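Local coordinates for protein putative retaining b-glycosidase (Saccharophagus degradans, PDB 5A95) that probably hydrolyses mixed-linkage beta-glucans as a retaining beta-glucanase of glycoside hydrolase family 5, subfamily 26, at residues S88-L93 against N100-P105; W330-D335 against W344-S349; P338-D343 against S349-F354. The protein carries 1 engineered substitution. One frame throughout, in Å; residues are numbered along the deposited sequence. Where two conformers were deposited one is given.

Overall arrangement
From the N terminus, contact 1 comes first and closes a short local turn, bringing strand 101-106 of the barrel back against helix 87-96. It is finished long before the other two begin. Contact 2 and the first segment of contact 3 lie in the long loop after strand 326-329; the second segment of contact 3 begins helix 350-363. Their segments alternate, so the two loops cross, and they share Ser349; backbone bonds probably run from Met340 N to Val331 O and from Asn342 N to Thr347 O. Contact 2 folds this loop beside the glycan pocket, and contact 3 ties it to the C-terminal helix. Leu89, Glu92 and Leu93 of contact 1 pack on Phe332, Trp344 and Phe346.

Contact 1 of 3, residues S88-L93 against N100-P105; sequences SLFEEL and NTIRLP
Phe90 and Ile102 have the nearest CA atoms, 8.2 Å apart, where helix 88-93 lies over strand 101-105; the axes come within 10.1 Å and their directions differ by 139°, so the strand runs back roughly against the helix. Ile102 reaches across with its CD1 methyl, which sits over the centre of the Phe90 ring, 3.7 Å from the centroid and 10° off the ring normal. That is a CH-pi contact over the face, with the methyl almost equally close to all six ring carbons. Ile102 CB already points at the helix, and the extended chain (chi2 174°) takes CD1 the rest of the way. Strand 65-72, helix 87-96 and strand 101-106 make a beta-alpha-beta crossover of the (beta/alpha)8 barrel expected of family 5, the two strands being parallel neighbours. Leu93 meets the same methyl, its CD1 lying 3.8 Å from Ile102 CD1, and the two side chains cross at about a right angle. Leu104 contributes more loosely: its CD2 is 4.5 Å from Phe90 CZ. Trp129 packs edge-to-face with Phe90, and on the strand's other face, turned into the barrel, Arg103 makes a salt bridge to Glu185.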
loop_
_atom_site.group_PDB
_atom_site.type_symbol
_atom_site.label_atom_id
_atom_site.label_comp_id
_atom_site.label_asym_id
_atom_site.label_seq_id
_atom_site.Cartn_x
_atom_site.Cartn_y
_atom_site.Cartn_z
ATOM N N SER A 88 -17.695 17.087 -30.781
ATOM C CA SER A 88 -17.410 18.343 -31.482
ATOM C C SER A 88 -16.028 18.891 -31.117
ATOM O O SER A 88 -15.409 19.593 -31.915
ATOM C CB SER A 88 -18.472 19.396 -31.171
ATOM O OG SER A 88 -18.510 19.711 -29.786
ATOM N N LEU A 89 -15.542 18.574 -29.911
ATOM C CA LEU A 89 -14.204 18.988 -29.502
ATOM C C LEU A 89 -13.130 18.316 -30.391
ATOM O O LEU A 89 -12.194 18.972 -30.870
ATOM C CB LEU A 89 -13.990 18.613 -28.035
ATOM C CG LEU A 89 -12.603 18.843 -27.442
ATOM C CD1 LEU A 89 -12.137 20.267 -27.652
ATOM C CD2 LEU A 89 -12.605 18.421 -25.974
ATOM N N PHE A 90 -13.264 17.005 -30.604
ATOM C CA PHE A 90 -12.305 16.268 -31.433
ATOM C C PHE A 90 -12.396 16.725 -32.884
ATOM O O PHE A 90 -11.369 16.876 -33.565
ATOM C CB PHE A 90 -12.541 14.758 -31.339
ATOM C CG PHE A 90 -12.033 14.124 -30.056
ATOM C CD1 PHE A 90 -12.206 14.727 -28.823
ATOM C CD2 PHE A 90 -11.439 12.892 -30.115
ATOM C CE1 PHE A 90 -11.735 14.123 -27.646
ATOM C CE2 PHE A 90 -10.974 12.276 -28.958
ATOM C CZ PHE A 90 -11.137 12.881 -27.732
ATOM N N GLU A 91 -13.623 16.942 -33.358
ATOM C CA GLU A 91 -13.835 17.389 -34.739
ATOM C C GLU A 91 -13.189 18.756 -34.990
ATOM O O GLU A 91 -12.548 18.970 -36.025
ATOM C CB GLU A 91 -15.328 17.487 -35.050
ATOM C CG GLU A 91 -16.021 16.141 -35.067
ATOM C CD GLU A 91 -17.527 16.257 -35.281
ATOM O OE1 GLU A 91 -18.258 16.831 -34.427
ATOM O OE2 GLU A 91 -17.972 15.751 -36.306
ATOM N N GLU A 92 -13.356 19.680 -34.045
ATOM C CA GLU A 92 -12.751 21.004 -34.193
ATOM C C GLU A 92 -11.230 20.864 -34.344
ATOM O O GLU A 92 -10.597 21.467 -35.200
ATOM C CB GLU A 92 -13.076 21.850 -32.981
ATOM C CG GLU A 92 -12.283 23.151 -32.885
ATOM C CD GLU A 92 -12.611 24.181 -33.954
ATOM O OE1 GLU A 92 -13.602 24.011 -34.707
ATOM O OE2 GLU A 92 -11.903 25.197 -33.995
ATOM N N LEU A 93 -10.644 20.055 -33.484
ATOM C CA LEU A 93 -9.208 19.891 -33.497
ATOM C C LEU A 93 -8.688 19.253 -34.783
ATOM O O LEU A 93 -7.698 19.723 -35.370
ATOM C CB LEU A 93 -8.773 19.083 -32.275
ATOM C CG LEU A 93 -8.838 19.875 -30.977
ATOM C CD1 LEU A 93 -8.747 18.954 -29.757
ATOM C CD2 LEU A 93 -7.715 20.916 -30.957
ATOM N N ASN A 100 -2.984 15.601 -35.451
ATOM C CA ASN A 100 -3.144 14.190 -35.694
ATOM C C ASN A 100 -3.194 13.396 -34.383
ATOM O O ASN A 100 -3.300 12.174 -34.421
ATOM C CB ASN A 100 -2.090 13.637 -36.652
ATOM C CG ASN A 100 -0.675 13.681 -36.088
ATOM O OD1 ASN A 100 -0.470 13.740 -34.902
ATOM N ND2 ASN A 100 0.310 13.613 -36.957
ATOM N N THR A 101 -3.135 14.089 -33.232
ATOM C CA THR A 101 -3.021 13.465 -31.911
ATOM C C THR A 101 -3.709 14.298 -30.855
ATOM O O THR A 101 -3.594 15.523 -30.849
ATOM C CB THR A 101 -1.520 13.337 -31.519
ATOM O OG1 THR A 101 -0.834 12.549 -32.483
ATOM C CG2 THR A 101 -1.353 12.660 -30.172
ATOM N N ILE A 102 -4.400 13.624 -29.941
ATOM C CA ILE A 102 -4.874 14.230 -28.717
ATOM C C ILE A 102 -4.319 13.444 -27.533
ATOM O O ILE A 102 -4.367 12.204 -27.532
ATOM C CB ILE A 102 -6.407 14.243 -28.659
ATOM C CG1 ILE A 102 -6.933 15.191 -29.735
ATOM C CG2 ILE A 102 -6.909 14.696 -27.286
ATOM C CD1 ILE A 102 -8.434 15.202 -29.911
ATOM N N ARG A 103 -3.785 14.167 -26.548
ATOM C CA ARG A 103 -3.330 13.584 -25.278
ATOM C C ARG A 103 -4.419 13.778 -24.227
ATOM O O ARG A 103 -4.919 14.899 -24.041
ATOM C CB ARG A 103 -2.037 14.223 -24.821
ATOM C CG ARG A 103 -1.481 13.725 -23.492
ATOM C CD ARG A 103 -0.091 14.275 -23.307
ATOM N NE ARG A 103 0.648 13.893 -22.109
ATOM C CZ ARG A 103 0.842 14.640 -21.023
ATOM N NH1 ARG A 103 0.138 15.746 -20.810
ATOM N NH2 ARG A 103 1.751 14.268 -20.119
ATOM N N LEU A 104 -4.776 12.688 -23.555
ATOM C CA LEU A 104 -5.795 12.673 -22.506
ATOM C C LEU A 104 -5.089 12.574 -21.153
ATOM O O LEU A 104 -4.522 11.530 -20.859
ATOM C CB LEU A 104 -6.728 11.465 -22.680
ATOM C CG LEU A 104 -7.513 11.321 -23.984
ATOM C CD1 LEU A 104 -8.461 10.117 -23.894
ATOM C CD2 LEU A 104 -8.290 12.586 -24.281
ATOM N N PRO A 105 -5.116 13.647 -20.342
ATOM C CA PRO A 105 -4.421 13.630 -19.054
ATOM C C PRO A 105 -5.352 13.090 -17.983
ATOM O O PRO A 105 -6.109 13.850 -17.355
ATOM C CB PRO A 105 -4.074 15.102 -18.830
ATOM C CG PRO A 105 -5.184 15.847 -19.481
ATOM C CD PRO A 105 -5.610 15.011 -20.672
#

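Contact 2 of 3, residues W330-D335 against W344-S349. With BGC (beta-D-glucopyranose), chain D; BGC (beta-D-glucopyranose), chain B.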
loop_
_atom_site.group_PDB
_atom_site.type_symbol
_atom_site.label_atom_id
_atom_site.label_comp_id
_atom_site.label_asym_id
_atom_site.label_seq_id
_atom_site.Cartn_x
_atom_site.Cartn_y
_atom_site.Cartn_z
ATOM N N TRP A 330 0.197 21.972 -24.370
ATOM C CA TRP A 330 -0.649 22.092 -23.178
ATOM C C TRP A 330 -1.175 23.535 -23.121
ATOM O O TRP A 330 -0.364 24.445 -23.075
ATOM C CB TRP A 330 0.181 21.768 -21.896
ATOM C CG TRP A 330 -0.617 21.861 -20.621
ATOM C CD1 TRP A 330 -0.894 22.994 -19.915
ATOM C CD2 TRP A 330 -1.327 20.805 -19.976
ATOM N NE1 TRP A 330 -1.683 22.696 -18.829
ATOM C CE2 TRP A 330 -1.974 21.358 -18.848
ATOM C CE3 TRP A 330 -1.464 19.437 -20.232
ATOM C CZ2 TRP A 330 -2.764 20.593 -17.986
ATOM C CZ3 TRP A 330 -2.239 18.679 -19.390
ATOM C CH2 TRP A 330 -2.870 19.251 -18.257
ATOM N N VAL A 331 -2.496 23.770 -23.086
ATOM C CA VAL A 331 -3.580 22.773 -23.139
ATOM C C VAL A 331 -4.762 23.392 -23.897
ATOM O O VAL A 331 -5.003 24.600 -23.785
ATOM C CB VAL A 331 -4.004 22.341 -21.710
ATOM C CG1 VAL A 331 -4.390 23.533 -20.863
ATOM C CG2 VAL A 331 -5.120 21.305 -21.737
ATOM N N PHE A 332 -5.484 22.579 -24.661
ATOM C CA PHE A 332 -6.628 23.038 -25.431
ATOM C C PHE A 332 -7.855 23.009 -24.525
ATOM O O PHE A 332 -8.663 22.104 -24.569
ATOM C CB PHE A 332 -6.801 22.178 -26.676
ATOM C CG PHE A 332 -7.717 22.785 -27.692
ATOM C CD1 PHE A 332 -7.215 23.690 -28.619
ATOM C CD2 PHE A 332 -9.058 22.437 -27.763
ATOM C CE1 PHE A 332 -8.039 24.234 -29.586
ATOM C CE2 PHE A 332 -9.882 22.985 -28.741
ATOM C CZ PHE A 332 -9.369 23.895 -29.632
ATOM N N ASP A 333 -7.940 24.051 -23.705
ATOM C CA ASP A 333 -8.959 24.245 -22.694
ATOM C C ASP A 333 -8.973 25.723 -22.379
ATOM O O ASP A 333 -7.911 26.344 -22.385
ATOM C CB ASP A 333 -8.576 23.465 -21.418
ATOM C CG ASP A 333 -9.714 23.379 -20.443
ATOM O OD1 ASP A 333 -10.633 22.572 -20.694
ATOM O OD2 ASP A 333 -9.732 24.145 -19.441
ATOM N N PRO A 334 -10.159 26.311 -22.086
ATOM C CA PRO A 334 -10.195 27.736 -21.718
ATOM C C PRO A 334 -9.957 28.022 -20.232
ATOM O O PRO A 334 -9.839 29.180 -19.851
ATOM C CB PRO A 334 -11.616 28.163 -22.123
ATOM C CG PRO A 334 -12.427 26.938 -21.922
ATOM C CD PRO A 334 -11.523 25.774 -22.252
ATOM N N ASP A 335 -9.919 26.991 -19.398
ATOM C CA ASP A 335 -9.798 27.147 -17.949
ATOM C C ASP A 335 -8.428 26.784 -17.416
ATOM O O ASP A 335 -7.831 27.539 -16.647
ATOM C CB ASP A 335 -10.864 26.315 -17.213
ATOM C CG ASP A 335 -12.248 26.625 -17.673
ATOM O OD1 ASP A 335 -12.588 27.808 -17.667
ATOM O OD2 ASP A 335 -12.997 25.707 -18.044
ATOM N N TRP A 344 -15.099 28.375 -25.361
ATOM C CA TRP A 344 -15.488 27.169 -26.068
ATOM C C TRP A 344 -15.965 27.391 -27.507
ATOM O O TRP A 344 -16.301 26.456 -28.211
ATOM C CB TRP A 344 -16.462 26.334 -25.230
ATOM C CG TRP A 344 -15.782 25.555 -24.148
ATOM C CD1 TRP A 344 -15.993 25.652 -22.816
ATOM C CD2 TRP A 344 -14.761 24.554 -24.326
ATOM N NE1 TRP A 344 -15.199 24.757 -22.146
ATOM C CE2 TRP A 344 -14.423 24.082 -23.050
ATOM C CE3 TRP A 344 -14.128 24.013 -25.433
ATOM C CZ2 TRP A 344 -13.465 23.101 -22.857
ATOM C CZ3 TRP A 344 -13.155 23.054 -25.242
ATOM C CH2 TRP A 344 -12.849 22.598 -23.962
ATOM N N ASP A 345 -15.938 28.647 -27.960
ATOM C CA ASP A 345 -15.998 28.959 -29.399
ATOM C C ASP A 345 -14.621 28.863 -30.102
ATOM O O ASP A 345 -14.516 29.107 -31.300
ATOM C CB ASP A 345 -16.671 30.319 -29.659
ATOM C CG ASP A 345 -18.117 30.338 -29.210
ATOM O OD1 ASP A 345 -18.761 29.255 -29.143
ATOM O OD2 ASP A 345 -18.614 31.445 -28.929
ATOM N N PHE A 346 -13.601 28.470 -29.341
ATOM C CA PHE A 346 -12.269 28.164 -29.860
ATOM C C PHE A 346 -11.496 29.415 -30.293
ATOM O O PHE A 346 -10.555 29.330 -31.095
ATOM C CB PHE A 346 -12.294 27.099 -30.969
ATOM C CG PHE A 346 -13.132 25.905 -30.637
ATOM C CD1 PHE A 346 -12.809 25.085 -29.568
ATOM C CD2 PHE A 346 -14.247 25.610 -31.403
ATOM C CE1 PHE A 346 -13.606 23.990 -29.260
ATOM C CE2 PHE A 346 -15.030 24.512 -31.115
ATOM C CZ PHE A 346 -14.697 23.698 -30.051
ATOM N N THR A 347 -11.857 30.578 -29.753
ATOM C CA THR A 347 -11.064 31.786 -30.053
ATOM C C THR A 347 -9.641 31.539 -29.516
ATOM O O THR A 347 -9.472 31.244 -28.327
ATOM C CB THR A 347 -11.626 33.027 -29.390
ATOM O OG1 THR A 347 -12.979 33.181 -29.804
ATOM C CG2 THR A 347 -10.844 34.284 -29.800
ATOM N N PRO A 348 -8.619 31.665 -30.383
ATOM C CA PRO A 348 -7.285 31.279 -29.905
ATOM C C PRO A 348 -6.671 32.275 -28.930
ATOM O O PRO A 348 -6.893 33.500 -29.035
ATOM C CB PRO A 348 -6.445 31.191 -31.175
ATOM C CG PRO A 348 -7.416 31.088 -32.308
ATOM C CD PRO A 348 -8.630 31.846 -31.846
ATOM N N SER A 349 -5.896 31.754 -27.994
ATOM C CA SER A 349 -4.988 32.564 -27.186
ATOM C C SER A 349 -3.733 32.818 -28.030
ATOM O O SER A 349 -3.619 32.316 -29.141
ATOM C CB SER A 349 -4.610 31.800 -25.930
ATOM O OG SER A 349 -3.803 30.698 -26.304
HETATM C C2 BGC D . 1.260 19.960 -15.029
HETATM C C3 BGC D . -0.105 20.449 -15.510
HETATM C C4 BGC D . -0.246 21.944 -15.199
HETATM C C5 BGC D . 0.919 22.707 -15.798
HETATM C C6 BGC D . 0.830 24.194 -15.551
HETATM C C1 BGC D . 2.416 20.892 -15.379
HETATM O O1 BGC D . 3.536 20.710 -14.549
HETATM O O2 BGC D . 1.498 18.593 -15.528
HETATM O O3 BGC D . -1.121 19.598 -14.892
HETATM O O4 BGC D . -1.465 22.560 -15.643
HETATM O O5 BGC D . 2.090 22.239 -15.136
HETATM O O6 BGC D . 2.081 24.723 -15.994
HETATM C C2 BGC B . -6.005 27.293 -13.911
HETATM C C3 BGC B . -5.990 28.547 -13.062
HETATM C C4 BGC B . -6.345 28.211 -11.633
HETATM C C5 BGC B . -5.396 27.150 -11.111
HETATM C C6 BGC B . -5.735 26.728 -9.686
HETATM C C1 BGC B . -5.140 26.214 -13.318
HETATM O O2 BGC B . -5.542 27.618 -15.229
HETATM O O3 BGC B . -6.964 29.457 -13.565
HETATM O O4 BGC B . -6.281 29.408 -10.854
HETATM O O5 BGC B . -5.499 25.988 -11.940
HETATM O O6 BGC B . -7.045 26.131 -9.660
HETATM O O HOH W 1 -15.559 24.904 -19.307
#
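Trp344 opens the second segment by laying one indole face against Pro334, whose CD comes 3.4 Å from Trp344 CZ2 in a CH-pi contact. Its CG is anti to the carbonyl carbon, chi1 -78°, which helps bring the indole to the proline. Asp333 also comes up to this ring, OD1 3.6 Å from Trp344 CZ2 with the carboxylate plane turned 84° to the indole. Lys78 makes salt bridges to both Asp333 OD1 and Asp335 OD2. At the indole edge, Trp344 NE1 gives its hydrogen to a water at 2.9 Å, which donates to Asp335 OD2. The first segment starts at Trp330, joined to Val331 by the cis peptide that follows the last barrel strand in family 5. C3 of one glucose lies over a Trp330 face, offset toward the rim, and Asp335 O accepts from O2 of another glucose at 2.7 Å, so the loop borders the glycan pocket. Asp333 OD2 accepts from Asp335 N at 2.9 Å, forming an Asx turn. Phe346 meets Phe332 through CD1, 3.6 Å from Phe332 CZ; the planes are only 23° apart, but the rings are displaced and meet mainly at their margins. Thr347 OG1 then bonds back to Asp343 OD2.

Contact 3 of 3, residues P338-D343 against S349-F354; sequences PTMIND and SEQGAF
Ser349 and Gln351 both turn their side chains between the backbone N and the carbonyl carbon, chi1 68° and 73°, and this carries Ser349 OG and Gln351 NE2 to the same acceptor, Thr339 O. The hydroxyl donates at 2.8 Å from OG to Thr339 O, the amide at 3.2 Å from NE2 to Thr339 O, and the two arrive from opposite faces of the carbonyl plane. Thr339 O lies in the plane of the Gln351 amide, whose rotation is fixed by further bonds, OE1 accepting from Trp294 N and NE2 also giving to Trp330 O. Ser349 is the N-cap of helix 350-363: its OG, besides donating to Thr339 O, accepts from Gly352 N at 3.1 Å. That one hydroxyl thus both caps the last helix of the chain and bonds it to the preceding loop. Beside it, Ser349 N donates to Met340 O at 3.0 Å in a nearly straight bond, 168° at the hydrogen. Gly352, lacking a side chain, lets the backbones close to 3.9 Å between the CA atoms of Met340 and Gly352, and its CA-H points at Met340 O. Asn342 OD1 rests 3.6 Å from Ser349 CB at the more exposed end.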
loop_
_atom_site.group_PDB
_atom_site.type_symbol
_atom_site.label_atom_id
_atom_site.label_comp_id
_atom_site.label_asym_id
_atom_site.label_seq_id
_atom_site.Cartn_x
_atom_site.Cartn_y
_atom_site.Cartn_z
ATOM N N PRO A 338 -1.231 26.919 -19.200
ATOM C CA PRO A 338 -1.524 27.951 -20.200
ATOM C C PRO A 338 -2.547 27.474 -21.232
ATOM O O PRO A 338 -2.429 26.373 -21.760
ATOM C CB PRO A 338 -0.161 28.211 -20.848
ATOM C CG PRO A 338 0.608 26.940 -20.639
ATOM C CD PRO A 338 0.173 26.488 -19.272
ATOM N N THR A 339 -3.548 28.308 -21.518
ATOM C CA THR A 339 -4.610 27.940 -22.433
ATOM C C THR A 339 -4.189 28.088 -23.895
ATOM O O THR A 339 -3.348 28.931 -24.206
ATOM C CB THR A 339 -5.814 28.861 -22.276
ATOM O OG1 THR A 339 -5.414 30.173 -22.653
ATOM C CG2 THR A 339 -6.340 28.867 -20.872
ATOM N N MET A 340 -4.835 27.315 -24.781
ATOM C CA MET A 340 -4.767 27.535 -26.224
ATOM C C MET A 340 -5.942 28.302 -26.771
ATOM O O MET A 340 -5.894 28.764 -27.906
ATOM C CB MET A 340 -4.668 26.216 -26.989
ATOM C CG MET A 340 -3.398 25.449 -26.671
ATOM S SD MET A 340 -3.234 23.922 -27.603
ATOM C CE MET A 340 -2.851 24.603 -29.210
ATOM N N ILE A 341 -6.997 28.387 -25.975
ATOM C CA ILE A 341 -8.247 29.009 -26.386
ATOM C C ILE A 341 -8.798 29.837 -25.243
ATOM O O ILE A 341 -8.556 29.536 -24.070
ATOM C CB ILE A 341 -9.292 27.967 -26.856
ATOM C CG1 ILE A 341 -9.520 26.892 -25.773
ATOM C CG2 ILE A 341 -8.896 27.391 -28.209
ATOM C CD1 ILE A 341 -10.585 25.870 -26.135
ATOM N N ASN A 342 -9.563 30.875 -25.577
ATOM C CA ASN A 342 -10.117 31.771 -24.567
ATOM C C ASN A 342 -11.535 31.402 -24.173
ATOM O O ASN A 342 -12.044 31.893 -23.159
ATOM C CB ASN A 342 -10.129 33.213 -25.084
ATOM C CG ASN A 342 -8.753 33.706 -25.479
ATOM O OD1 ASN A 342 -7.740 33.286 -24.935
ATOM N ND2 ASN A 342 -8.729 34.673 -26.379
ATOM N N ASP A 343 -12.164 30.563 -24.987
ATOM C CA ASP A 343 -13.577 30.210 -24.813
ATOM C C ASP A 343 -13.904 28.943 -25.581
ATOM O O ASP A 343 -13.106 28.490 -26.378
ATOM C CB ASP A 343 -14.467 31.367 -25.303
ATOM C CG ASP A 343 -14.148 31.777 -26.724
ATOM O OD1 ASP A 343 -14.137 30.899 -27.602
ATOM O OD2 ASP A 343 -13.900 32.985 -26.961
ATOM N N SER A 349 -5.896 31.754 -27.994
ATOM C CA SER A 349 -4.988 32.564 -27.186
ATOM C C SER A 349 -3.733 32.818 -28.030
ATOM O O SER A 349 -3.619 32.316 -29.141
ATOM C CB SER A 349 -4.610 31.800 -25.930
ATOM O OG SER A 349 -3.803 30.698 -26.304
ATOM N N GLU A 350 -2.792 33.580 -27.479
ATOM C CA GLU A 350 -1.556 33.851 -28.200
ATOM C C GLU A 350 -0.882 32.523 -28.599
ATOM O O GLU A 350 -0.547 32.318 -29.760
ATOM C CB GLU A 350 -0.597 34.681 -27.351
ATOM C CG GLU A 350 0.725 34.956 -28.057
ATOM C CD GLU A 350 1.836 35.458 -27.178
ATOM O OE1 GLU A 350 1.734 35.432 -25.934
ATOM O OE2 GLU A 350 2.909 35.798 -27.742
ATOM N N GLN A 351 -0.640 31.627 -27.638
ATOM C CA GLN A 351 0.040 30.386 -28.010
ATOM C C GLN A 351 -0.843 29.512 -28.893
ATOM O O GLN A 351 -0.335 28.777 -29.740
ATOM C CB GLN A 351 0.562 29.592 -26.803
ATOM C CG GLN A 351 -0.482 28.876 -25.958
ATOM C CD GLN A 351 0.092 27.700 -25.187
ATOM O OE1 GLN A 351 1.221 27.281 -25.407
ATOM N NE2 GLN A 351 -0.719 27.120 -24.327
ATOM N N GLY A 352 -2.155 29.557 -28.685
ATOM C CA GLY A 352 -3.042 28.786 -29.521
ATOM C C GLY A 352 -2.965 29.152 -30.987
ATOM O O GLY A 352 -2.825 28.273 -31.837
ATOM N N ALA A 353 -3.009 30.452 -31.288
ATOM C CA ALA A 353 -2.920 30.889 -32.672
ATOM C C ALA A 353 -1.573 30.485 -33.271
ATOM O O ALA A 353 -1.495 30.085 -34.428
ATOM C CB ALA A 353 -3.105 32.394 -32.781
ATOM N N PHE A 354 -0.510 30.641 -32.481
ATOM C CA PHE A 354 0.825 30.311 -32.940
ATOM C C PHE A 354 0.888 28.823 -33.334
ATOM O O PHE A 354 1.295 28.460 -34.448
ATOM C CB PHE A 354 1.865 30.657 -31.871
ATOM C CG PHE A 354 3.233 30.121 -32.207
ATOM C CD1 PHE A 354 3.998 30.732 -33.203
ATOM C CD2 PHE A 354 3.701 28.944 -31.642
ATOM C CE1 PHE A 354 5.217 30.232 -33.568
ATOM C CE2 PHE A 354 4.914 28.429 -32.030
ATOM C CZ PHE A 354 5.665 29.069 -32.980
#